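Local atomic coordinates of polyketide synthase III (Ectocarpus siliculosus, PDB entry 4B0N), a protein that probably acts as an acyltransferase of the chalcone/stilbene synthase family, a type III polyketide synthase serving phlorotannin monomer biosynthesis in a brown alga. Residues A[37-45]-A[256-267]. Numbering follows the deposited sequence.
Sequences DEQTVYPVI and RKSECPKGTLAI
Arg256 lies against the Thr40 carbonyl where, in this thiolase-like fold, the chain leaves strand 245-255, the sheet neighbour of strand 42-51, and crosses to strand 265-274 at the edge of a second sheet. Its CA and CG both approach Thr40 O at 3.6 Å, the former through a CA-H...O contact. Bends at chi2 and chi3 turn the long side chain so that one face of its guanidinium lies under Gln39 OE1, while NE forms a salt bridge with Glu259 OE2 (3.0 Å), met from above the carboxylate plane. Trimmed to an alanine here, the position would probably lose the charged mate of Glu259 and the surface under Gln39 OE1. Lys257, long and exposed, lays its terminal methylene and NZ against Glu38 CG; the opposite charges stay 4.6 Å apart (NZ to Glu38 OE2), too far for a salt bridge. After the type II turn Pro261-Thr264, whose backbone angles at Gly263 call for glycine, Thr264 sets CG2 against Val44 CG1, the two side chains crossing at about a right angle. Small Ala266 fits where the strands come close, its CB 3.7 Å from Val44 CG2. Ile267 is buried, its CD1 meeting Ile45 CD1, and helix 196-210 lies against both side chains. The short pieces 42-45 and 265-267 run at 119° to each other, joined by one direct backbone hydrogen bond: Ile267 N to Pro43 O, 2.9 Å.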
# COMPACT_ATOMS: atom_id res chain seq x y z
N ASP A 37 -16.40 -12.99 -29.37
CA ASP A 37 -15.07 -12.39 -29.29
C ASP A 37 -14.08 -13.23 -28.46
O ASP A 37 -13.98 -13.08 -27.24
CB ASP A 37 -15.16 -10.95 -28.75
CG ASP A 37 -15.82 -10.87 -27.38
OD1 ASP A 37 -17.01 -11.23 -27.27
OD2 ASP A 37 -15.15 -10.43 -26.42
N GLU A 38 -13.38 -14.13 -29.15
CA GLU A 38 -12.38 -14.99 -28.49
C GLU A 38 -10.98 -14.38 -28.50
O GLU A 38 -10.05 -14.91 -29.11
CB GLU A 38 -12.39 -16.40 -29.10
CG GLU A 38 -13.07 -17.45 -28.23
CD GLU A 38 -14.52 -17.12 -27.89
OE1 GLU A 38 -15.32 -16.89 -28.83
OE2 GLU A 38 -14.86 -17.10 -26.69
N GLN A 39 -10.87 -13.23 -27.83
CA GLN A 39 -9.59 -12.60 -27.54
C GLN A 39 -9.58 -12.20 -26.06
O GLN A 39 -8.90 -11.24 -25.67
CB GLN A 39 -9.36 -11.38 -28.45
CG GLN A 39 -9.04 -11.71 -29.90
CD GLN A 39 -7.74 -12.48 -30.08
OE1 GLN A 39 -6.77 -12.28 -29.33
NE2 GLN A 39 -7.70 -13.35 -31.08
N THR A 40 -10.33 -12.95 -25.26
CA THR A 40 -10.43 -12.74 -23.82
C THR A 40 -9.13 -13.18 -23.14
O THR A 40 -8.63 -14.28 -23.39
CB THR A 40 -11.61 -13.53 -23.21
OG1 THR A 40 -12.74 -13.44 -24.08
CG2 THR A 40 -11.98 -12.98 -21.84
N VAL A 41 -8.59 -12.30 -22.30
CA VAL A 41 -7.36 -12.58 -21.57
C VAL A 41 -7.62 -12.75 -20.06
O VAL A 41 -8.07 -11.82 -19.38
CB VAL A 41 -6.26 -11.52 -21.87
CG1 VAL A 41 -6.80 -10.10 -21.74
CG2 VAL A 41 -5.04 -11.72 -20.98
N TYR A 42 -7.35 -13.95 -19.57
CA TYR A 42 -7.59 -14.31 -18.17
C TYR A 42 -6.30 -14.31 -17.36
O TYR A 42 -5.25 -14.72 -17.86
CB TYR A 42 -8.24 -15.69 -18.09
CG TYR A 42 -9.62 -15.79 -18.69
CD1 TYR A 42 -10.75 -15.38 -17.97
CD2 TYR A 42 -9.81 -16.31 -19.97
CE1 TYR A 42 -12.02 -15.47 -18.51
CE2 TYR A 42 -11.08 -16.41 -20.53
CZ TYR A 42 -12.18 -15.99 -19.79
OH TYR A 42 -13.44 -16.09 -20.33
N PRO A 43 -6.36 -13.85 -16.09
CA PRO A 43 -5.20 -13.97 -15.21
C PRO A 43 -5.06 -15.37 -14.64
O PRO A 43 -6.03 -15.96 -14.16
CB PRO A 43 -5.48 -12.95 -14.10
CG PRO A 43 -6.95 -12.77 -14.10
CD PRO A 43 -7.45 -13.06 -15.48
N VAL A 44 -3.84 -15.92 -14.72
CA VAL A 44 -3.54 -17.26 -14.22
C VAL A 44 -2.31 -17.23 -13.32
O VAL A 44 -1.32 -16.55 -13.63
CB VAL A 44 -3.27 -18.27 -15.37
CG1 VAL A 44 -3.17 -19.68 -14.82
CG2 VAL A 44 -4.35 -18.21 -16.44
N ILE A 45 -2.38 -17.97 -12.22
CA ILE A 45 -1.22 -18.19 -11.36
C ILE A 45 -0.29 -19.20 -12.05
O ILE A 45 -0.60 -20.39 -12.14
CB ILE A 45 -1.63 -18.68 -9.95
CG1 ILE A 45 -2.46 -17.60 -9.24
CG2 ILE A 45 -0.41 -19.03 -9.12
CD1 ILE A 45 -3.35 -18.12 -8.13
N ARG A 256 -4.73 -16.47 -23.08
CA ARG A 256 -5.94 -16.57 -23.91
C ARG A 256 -6.61 -17.94 -23.71
O ARG A 256 -6.28 -18.67 -22.78
CB ARG A 256 -5.58 -16.34 -25.38
CG ARG A 256 -6.32 -15.18 -26.04
CD ARG A 256 -5.58 -13.86 -25.86
NE ARG A 256 -4.25 -13.88 -26.47
CZ ARG A 256 -3.45 -12.82 -26.60
NH1 ARG A 256 -3.84 -11.62 -26.17
NH2 ARG A 256 -2.26 -12.95 -27.17
N LYS A 257 -7.55 -18.28 -24.60
CA LYS A 257 -8.35 -19.51 -24.47
C LYS A 257 -7.50 -20.78 -24.35
O LYS A 257 -7.62 -21.52 -23.37
CB LYS A 257 -9.36 -19.63 -25.63
CG LYS A 257 -10.20 -20.90 -25.60
CD LYS A 257 -10.85 -21.21 -26.94
CE LYS A 257 -12.29 -20.72 -27.00
NZ LYS A 257 -12.89 -20.86 -28.36
N SER A 258 -6.65 -21.03 -25.35
CA SER A 258 -5.88 -22.28 -25.41
C SER A 258 -4.37 -22.08 -25.30
O SER A 258 -3.59 -22.92 -25.76
CB SER A 258 -6.23 -23.06 -26.67
OG SER A 258 -7.49 -23.70 -26.54
N GLU A 259 -3.96 -20.99 -24.66
CA GLU A 259 -2.54 -20.73 -24.42
C GLU A 259 -2.02 -21.45 -23.18
O GLU A 259 -0.89 -21.22 -22.74
CB GLU A 259 -2.30 -19.22 -24.30
CG GLU A 259 -2.46 -18.45 -25.60
CD GLU A 259 -2.17 -16.96 -25.46
OE1 GLU A 259 -1.68 -16.55 -24.39
OE2 GLU A 259 -2.44 -16.21 -26.42
N CYS A 260 -2.84 -22.34 -22.62
CA CYS A 260 -2.51 -23.04 -21.38
C CYS A 260 -2.89 -24.52 -21.40
O CYS A 260 -3.86 -24.90 -22.06
CB CYS A 260 -3.15 -22.34 -20.19
SG CYS A 260 -2.30 -20.81 -19.73
N PRO A 261 -2.13 -25.37 -20.67
CA PRO A 261 -2.38 -26.81 -20.60
C PRO A 261 -3.79 -27.13 -20.14
O PRO A 261 -4.34 -26.44 -19.28
CB PRO A 261 -1.37 -27.29 -19.54
CG PRO A 261 -0.28 -26.28 -19.57
CD PRO A 261 -0.95 -24.97 -19.86
N LYS A 262 -4.38 -28.18 -20.71
CA LYS A 262 -5.76 -28.56 -20.41
C LYS A 262 -5.95 -28.90 -18.93
O LYS A 262 -5.27 -29.77 -18.39
CB LYS A 262 -6.22 -29.71 -21.31
CG LYS A 262 -6.27 -29.32 -22.78
CD LYS A 262 -7.15 -30.25 -23.60
CE LYS A 262 -7.34 -29.70 -25.00
NZ LYS A 262 -8.17 -30.61 -25.84
N GLY A 263 -6.88 -28.18 -18.30
CA GLY A 263 -7.14 -28.32 -16.87
C GLY A 263 -6.80 -27.08 -16.06
O GLY A 263 -7.11 -27.01 -14.87
N THR A 264 -6.18 -26.10 -16.72
CA THR A 264 -5.75 -24.85 -16.08
C THR A 264 -6.91 -24.09 -15.43
O THR A 264 -7.94 -23.86 -16.06
CB THR A 264 -5.01 -23.93 -17.08
OG1 THR A 264 -3.91 -24.63 -17.67
CG2 THR A 264 -4.49 -22.67 -16.40
N LEU A 265 -6.71 -23.72 -14.17
CA LEU A 265 -7.62 -22.83 -13.46
C LEU A 265 -7.14 -21.39 -13.59
O LEU A 265 -5.95 -21.12 -13.43
CB LEU A 265 -7.70 -23.21 -11.97
CG LEU A 265 -8.40 -24.51 -11.57
CD1 LEU A 265 -8.00 -24.91 -10.16
CD2 LEU A 265 -9.91 -24.40 -11.70
N ALA A 266 -8.06 -20.49 -13.89
CA ALA A 266 -7.75 -19.07 -13.98
C ALA A 266 -8.64 -18.26 -13.05
O ALA A 266 -9.78 -18.65 -12.77
CB ALA A 266 -7.88 -18.58 -15.40
N ILE A 267 -8.13 -17.13 -12.56
CA ILE A 267 -8.93 -16.23 -11.73
C ILE A 267 -9.90 -15.43 -12.62
O ILE A 267 -9.53 -14.41 -13.20
CB ILE A 267 -8.05 -15.32 -10.83
CG1 ILE A 267 -7.05 -16.17 -10.04
CG2 ILE A 267 -8.92 -14.50 -9.88
CD1 ILE A 267 -5.95 -15.38 -9.34
O HOH W 1 -9.23 -16.31 -26.73